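Local coordinates for WZI (Escherichia coli, PDB 2YNK), which is an outer-membrane lectin, a carbohydrate-binding beta-barrel that underpins assembly of the group 1 capsule, at residues S26-W30 and G216-F220; L173-Q179 and P192-S198. All coordinates share one frame. Residue numbers count along the deposited sequence, not the author numbering.

Contact 1: S26-W30 and G216-F220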
loop_
_atom_site.group_PDB
_atom_site.type_symbol
_atom_site.label_atom_id
_atom_site.label_comp_id
_atom_site.label_asym_id
_atom_site.label_seq_id
_atom_site.Cartn_x
_atom_site.Cartn_y
_atom_site.Cartn_z
ATOM N N SER A 26 5.038 1.749 13.401
ATOM C CA SER A 26 5.368 1.203 12.095
ATOM C C SER A 26 4.264 1.495 11.073
ATOM O O SER A 26 3.070 1.313 11.347
ATOM C CB SER A 26 5.586 -0.297 12.177
ATOM O OG SER A 26 6.060 -0.773 10.934
ATOM N N LEU A 27 4.675 1.955 9.898
ATOM C CA LEU A 27 3.753 2.191 8.806
ATOM C C LEU A 27 4.136 1.367 7.582
ATOM O O LEU A 27 3.799 1.743 6.469
ATOM C CB LEU A 27 3.743 3.675 8.450
ATOM C CG LEU A 27 3.320 4.631 9.560
ATOM C CD1 LEU A 27 3.471 6.076 9.103
ATOM C CD2 LEU A 27 1.893 4.356 9.988
ATOM N N SER A 28 4.825 0.243 7.776
ATOM C CA SER A 28 5.295 -0.552 6.635
ATOM C C SER A 28 4.541 -1.879 6.464
ATOM O O SER A 28 4.878 -2.677 5.591
ATOM C CB SER A 28 6.798 -0.804 6.743
ATOM O OG SER A 28 7.076 -1.754 7.746
ATOM N N THR A 29 3.519 -2.107 7.282
ATOM C CA THR A 29 2.656 -3.262 7.136
ATOM C C THR A 29 1.206 -2.839 7.298
ATOM O O THR A 29 0.723 -2.654 8.421
ATOM C CB THR A 29 3.010 -4.348 8.147
ATOM O OG1 THR A 29 4.270 -4.913 7.786
ATOM C CG2 THR A 29 1.989 -5.441 8.162
ATOM N N TRP A 30 0.529 -2.674 6.156
ATOM C CA TRP A 30 -0.899 -2.405 6.117
ATOM C C TRP A 30 -1.657 -3.655 5.776
ATOM O O TRP A 30 -1.142 -4.507 5.064
ATOM C CB TRP A 30 -1.197 -1.335 5.096
ATOM C CG TRP A 30 -0.577 -0.018 5.449
ATOM C CD1 TRP A 30 0.769 0.314 5.448
ATOM C CD2 TRP A 30 -1.270 1.191 5.894
ATOM N NE1 TRP A 30 0.948 1.611 5.846
ATOM C CE2 TRP A 30 -0.235 2.193 6.124
ATOM C CE3 TRP A 30 -2.596 1.530 6.110
ATOM C CZ2 TRP A 30 -0.536 3.473 6.548
ATOM C CZ3 TRP A 30 -2.891 2.823 6.539
ATOM C CH2 TRP A 30 -1.884 3.772 6.753
ATOM N N GLY A 216 3.527 -14.338 4.317
ATOM C CA GLY A 216 3.899 -14.011 5.679
ATOM C C GLY A 216 4.838 -12.831 5.685
ATOM O O GLY A 216 5.675 -12.679 4.787
ATOM N N ARG A 217 4.687 -11.987 6.696
ATOM C CA ARG A 217 5.544 -10.833 6.854
ATOM C C ARG A 217 5.807 -10.560 8.331
ATOM O O ARG A 217 4.910 -10.686 9.172
ATOM C CB ARG A 217 4.907 -9.616 6.205
ATOM C CG ARG A 217 5.592 -8.318 6.594
ATOM C CD ARG A 217 5.105 -7.149 5.775
ATOM N NE ARG A 217 5.819 -5.934 6.143
ATOM C CZ ARG A 217 7.035 -5.610 5.712
ATOM N NH1 ARG A 217 7.703 -6.420 4.887
ATOM N NH2 ARG A 217 7.588 -4.468 6.110
ATOM N N PHE A 218 7.042 -10.173 8.620
ATOM C CA PHE A 218 7.491 -9.920 9.979
ATOM C C PHE A 218 8.306 -8.642 9.994
ATOM O O PHE A 218 9.116 -8.410 9.092
ATOM C CB PHE A 218 8.354 -11.077 10.473
ATOM C CG PHE A 218 8.807 -10.934 11.899
ATOM C CD1 PHE A 218 8.030 -11.421 12.943
ATOM C CD2 PHE A 218 10.024 -10.325 12.202
ATOM C CE1 PHE A 218 8.454 -11.297 14.256
ATOM C CE2 PHE A 218 10.449 -10.200 13.512
ATOM C CZ PHE A 218 9.660 -10.682 14.539
ATOM N N THR A 219 8.083 -7.816 11.016
ATOM C CA THR A 219 8.878 -6.607 11.220
ATOM C C THR A 219 9.210 -6.404 12.693
ATOM O O THR A 219 8.463 -6.832 13.578
ATOM C CB THR A 219 8.129 -5.368 10.743
ATOM O OG1 THR A 219 6.817 -5.392 11.297
ATOM C CG2 THR A 219 8.023 -5.348 9.234
ATOM N N PHE A 220 10.335 -5.743 12.947
ATOM C CA PHE A 220 10.700 -5.370 14.304
ATOM C C PHE A 220 11.640 -4.183 14.322
ATOM O O PHE A 220 12.419 -3.971 13.379
ATOM C CB PHE A 220 11.314 -6.548 15.071
ATOM C CG PHE A 220 12.706 -6.917 14.634
ATOM C CD1 PHE A 220 12.936 -7.440 13.374
ATOM C CD2 PHE A 220 13.779 -6.758 15.492
ATOM C CE1 PHE A 220 14.209 -7.792 12.974
ATOM C CE2 PHE A 220 15.057 -7.108 15.103
ATOM C CZ PHE A 220 15.274 -7.626 13.839
#
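Ser26-Trp30 is a loop running into the short strand 29-30, whereas Gly216-Phe220 is extended within the 18-stranded outer-membrane beta-barrel. Their closest CA atoms, those of Thr29 and Arg217, are 8.1 Å apart, too far for backbone pairing, so side chains bridge the gap. Strand alternation turns Arg217 and Thr219 toward the loop, while apolar Phe218 and Phe220 point away, so the N-terminal segment lies on the inner side of the barrel wall, joined to strand 212-221. A long arginine suits this buried position: its extended chain carries the guanidinium to two small hydroxyl residues, Ser28 and Thr29, which meet its edge. Arg217 NH2 donates to Ser28 OG at 3.2 Å and forms a salt bridge with Asp274, while Ser28 OG also hydrogen-bonds Glu227. Thr219 CG2 lies 4.0 Å from Ser28 OG. Trp30 NE1 donates a hydrogen bond to Leu27 O (2.9 Å), so the indole lies against its own loop. The shortest link is the very short hydrogen bond from Arg217 NE to Thr29 OG1, 2.5 Å.

Contact 2: L173-Q179 and P192-S198. With HEX (hexane), chain S.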
loop_
_atom_site.group_PDB
_atom_site.type_symbol
_atom_site.label_atom_id
_atom_site.label_comp_id
_atom_site.label_asym_id
_atom_site.label_seq_id
_atom_site.Cartn_x
_atom_site.Cartn_y
_atom_site.Cartn_z
ATOM N N LEU A 173 -6.858 -13.127 6.834
ATOM C CA LEU A 173 -5.729 -12.290 7.221
ATOM C C LEU A 173 -5.641 -12.197 8.752
ATOM O O LEU A 173 -6.663 -12.126 9.431
ATOM C CB LEU A 173 -5.882 -10.902 6.587
ATOM C CG LEU A 173 -4.696 -9.940 6.667
ATOM C CD1 LEU A 173 -4.802 -8.940 5.529
ATOM C CD2 LEU A 173 -4.614 -9.233 8.020
HETATM N N MSE A 174 -4.419 -12.219 9.278
HETATM C CA MSE A 174 -4.203 -12.246 10.714
HETATM C C MSE A 174 -3.050 -11.368 11.099
HETATM O O MSE A 174 -2.047 -11.317 10.389
HETATM C CB MSE A 174 -3.994 -13.677 11.191
HETATM C CG MSE A 174 -4.778 -13.886 12.485
HETATM SE SE MSE A 174 -4.488 -15.693 13.220
HETATM C CE MSE A 174 -3.911 -15.245 15.053
ATOM N N GLN A 175 -3.201 -10.689 12.241
ATOM C CA GLN A 175 -2.277 -9.648 12.721
ATOM C C GLN A 175 -2.301 -9.489 14.236
ATOM O O GLN A 175 -3.284 -9.840 14.875
ATOM C CB GLN A 175 -2.716 -8.298 12.183
ATOM C CG GLN A 175 -2.276 -8.017 10.784
ATOM C CD GLN A 175 -2.653 -6.632 10.338
ATOM O OE1 GLN A 175 -2.356 -6.249 9.206
ATOM N NE2 GLN A 175 -3.301 -5.867 11.218
ATOM N N ARG A 176 -1.257 -8.886 14.798
ATOM C CA ARG A 176 -1.343 -8.412 16.177
ATOM C C ARG A 176 -2.251 -7.191 16.215
ATOM O O ARG A 176 -2.313 -6.438 15.246
ATOM C CB ARG A 176 0.026 -8.019 16.733
ATOM C CG ARG A 176 1.035 -9.150 16.816
ATOM C CD ARG A 176 2.296 -8.676 17.521
ATOM N NE ARG A 176 2.163 -8.702 18.981
ATOM C CZ ARG A 176 3.019 -8.140 19.832
ATOM N NH1 ARG A 176 4.080 -7.467 19.403
ATOM N NH2 ARG A 176 2.799 -8.236 21.133
ATOM N N ALA A 177 -2.952 -6.992 17.329
ATOM C CA ALA A 177 -3.715 -5.755 17.537
ATOM C C ALA A 177 -2.748 -4.710 18.070
ATOM O O ALA A 177 -2.329 -3.823 17.333
ATOM C CB ALA A 177 -4.881 -5.976 18.485
ATOM N N GLU A 178 -2.371 -4.830 19.343
ATOM C CA GLU A 178 -1.293 -4.011 19.896
ATOM C C GLU A 178 0.028 -4.705 19.621
ATOM O O GLU A 178 0.103 -5.934 19.676
ATOM C CB GLU A 178 -1.472 -3.792 21.392
ATOM C CG GLU A 178 -2.375 -2.621 21.722
ATOM C CD GLU A 178 -2.444 -2.345 23.211
ATOM O OE1 GLU A 178 -1.377 -2.213 23.854
ATOM O OE2 GLU A 178 -3.568 -2.256 23.741
ATOM N N GLN A 179 1.061 -3.915 19.337
ATOM C CA GLN A 179 2.328 -4.437 18.850
ATOM C C GLN A 179 3.489 -4.059 19.770
ATOM O O GLN A 179 4.566 -3.689 19.299
ATOM C CB GLN A 179 2.568 -3.923 17.418
ATOM C CG GLN A 179 1.652 -4.567 16.379
ATOM C CD GLN A 179 1.383 -3.682 15.184
ATOM O OE1 GLN A 179 2.300 -3.302 14.453
ATOM N NE2 GLN A 179 0.112 -3.355 14.971
ATOM N N PRO A 192 9.219 -3.258 19.349
ATOM C CA PRO A 192 7.891 -3.446 18.779
ATOM C C PRO A 192 8.008 -4.291 17.529
ATOM O O PRO A 192 8.890 -4.050 16.701
ATOM C CB PRO A 192 7.438 -2.019 18.429
ATOM C CG PRO A 192 8.319 -1.119 19.228
ATOM C CD PRO A 192 9.631 -1.847 19.302
ATOM N N TRP A 193 7.153 -5.295 17.427
ATOM C CA TRP A 193 7.227 -6.239 16.347
ATOM C C TRP A 193 5.837 -6.563 15.891
ATOM O O TRP A 193 4.874 -6.358 16.635
ATOM C CB TRP A 193 7.987 -7.487 16.786
ATOM C CG TRP A 193 7.245 -8.367 17.754
ATOM C CD1 TRP A 193 7.257 -8.296 19.139
ATOM C CD2 TRP A 193 6.361 -9.488 17.440
ATOM N NE1 TRP A 193 6.458 -9.260 19.683
ATOM C CE2 TRP A 193 5.889 -10.008 18.723
ATOM C CE3 TRP A 193 5.915 -10.088 16.265
ATOM C CZ2 TRP A 193 5.023 -11.078 18.809
ATOM C CZ3 TRP A 193 5.040 -11.177 16.362
ATOM C CH2 TRP A 193 4.606 -11.656 17.605
ATOM N N GLN A 194 5.722 -7.045 14.653
ATOM C CA GLN A 194 4.429 -7.362 14.070
ATOM C C GLN A 194 4.535 -8.450 13.007
ATOM O O GLN A 194 5.522 -8.525 12.256
ATOM C CB GLN A 194 3.806 -6.105 13.466
ATOM C CG GLN A 194 2.593 -6.325 12.566
ATOM C CD GLN A 194 1.373 -6.865 13.299
ATOM O OE1 GLN A 194 1.435 -7.895 13.976
ATOM N NE2 GLN A 194 0.242 -6.185 13.135
ATOM N N TYR A 195 3.502 -9.291 12.960
ATOM C CA TYR A 195 3.372 -10.291 11.934
ATOM C C TYR A 195 2.106 -10.023 11.138
ATOM O O TYR A 195 1.131 -9.464 11.644
ATOM C CB TYR A 195 3.346 -11.698 12.543
ATOM C CG TYR A 195 2.023 -12.089 13.158
ATOM C CD1 TYR A 195 1.735 -11.791 14.482
ATOM C CD2 TYR A 195 1.057 -12.764 12.416
ATOM C CE1 TYR A 195 0.524 -12.145 15.051
ATOM C CE2 TYR A 195 -0.159 -13.120 12.976
ATOM C CZ TYR A 195 -0.424 -12.804 14.294
ATOM O OH TYR A 195 -1.631 -13.159 14.853
ATOM N N GLN A 196 2.136 -10.414 9.870
ATOM C CA GLN A 196 0.916 -10.527 9.079
ATOM C C GLN A 196 0.976 -11.824 8.307
ATOM O O GLN A 196 1.974 -12.118 7.650
ATOM C CB GLN A 196 0.755 -9.344 8.124
ATOM C CG GLN A 196 -0.656 -9.205 7.575
ATOM C CD GLN A 196 -0.760 -8.129 6.524
ATOM O OE1 GLN A 196 -0.582 -8.390 5.329
ATOM N NE2 GLN A 196 -1.030 -6.910 6.955
ATOM N N ILE A 197 -0.078 -12.619 8.403
ATOM C CA ILE A 197 -0.181 -13.823 7.590
ATOM C C ILE A 197 -1.445 -13.685 6.773
ATOM O O ILE A 197 -2.431 -13.138 7.263
ATOM C CB ILE A 197 -0.186 -15.113 8.440
ATOM C CG1 ILE A 197 -1.410 -15.179 9.356
ATOM C CG2 ILE A 197 1.084 -15.196 9.281
ATOM C CD1 ILE A 197 -1.363 -16.329 10.342
ATOM N N SER A 198 -1.404 -14.134 5.518
ATOM C CA SER A 198 -2.615 -14.161 4.680
ATOM C C SER A 198 -2.657 -15.341 3.720
ATOM O O SER A 198 -1.626 -15.749 3.159
ATOM C CB SER A 198 -2.790 -12.845 3.904
ATOM O OG SER A 198 -1.708 -12.595 3.025
HETATM C C1 HEX S . 1.409 -16.603 14.422
HETATM C C2 HEX S . 0.603 -16.134 15.623
HETATM C C3 HEX S . 1.469 -15.452 16.690
HETATM C C4 HEX S . 0.791 -15.537 18.057
HETATM C C5 HEX S . 1.637 -14.972 19.199
HETATM C C6 HEX S . 1.010 -15.313 20.539
#
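Beyond the regular pairing, a glutamine side chain stands in for strand backbone: Gln194 OE1 accepts a hydrogen bond from Arg176 N at 3.0 Å, and Gln194 NE2 makes a weak one to Arg176 O at 3.3 Å. The primary amide suits this role because, like a peptide group, it offers acceptor and donor. Elsewhere the strands form an antiparallel hairpin, axes 4.8 Å apart; Met174, present as selenomethionine, pairs with Ile197 through Met174 N to Ile197 O (3.0 Å) and Ile197 N to Met174 O (3.1 Å). Arg176 lays its guanidinium flat on the Trp193 indole, an off-centre cation-pi stack with CZ 4.0 Å from the five-membered ring centroid, while NH1 donates hydrogen bonds to Trp193 O at 3.1 Å and to Ala180 O. Tyr195 takes Gln175 CA over one ring face and hexane over the other, its CZ 3.7 Å from HEX C2. Met174 CB packs on Ile197 CG1 at 3.5 Å, apolar contact suiting a barrel surface that probably meets lipid. On the opposite face Gln196 NE2 donates to Gln175 OE1 at 2.7 Å, and Gln196 OE1 accepts from Trp152 and Gln150. Strand 170-176 continues the barrel sheet to strand 141-145, and strand 193-201 to strand 212-221.

Overall arrangement
The two contacts have centres about 8 Å apart and share a patch of barrel wall, where strands 193-201 and 212-221 are consecutive neighbours. Probable backbone hydrogen bonds join them, Arg217 O to Gln196 N and Thr219 N to Gln194 O, both 2.9 Å. Contact 1 ties this wall to the N-terminal segment 26-30, and contact 2 reaches the same segment, since Gln196 NE2 donates to Trp30 O. Polar residues thus gather on the side facing that segment. On the other side Phe218 CE1 packs 3.5 Å from Trp193 CE3; the Trp193 side chain is about 4 Å from a bound n-octane, and a hexane lies over the Tyr195 ring, consistent with a surface that meets membrane lipid.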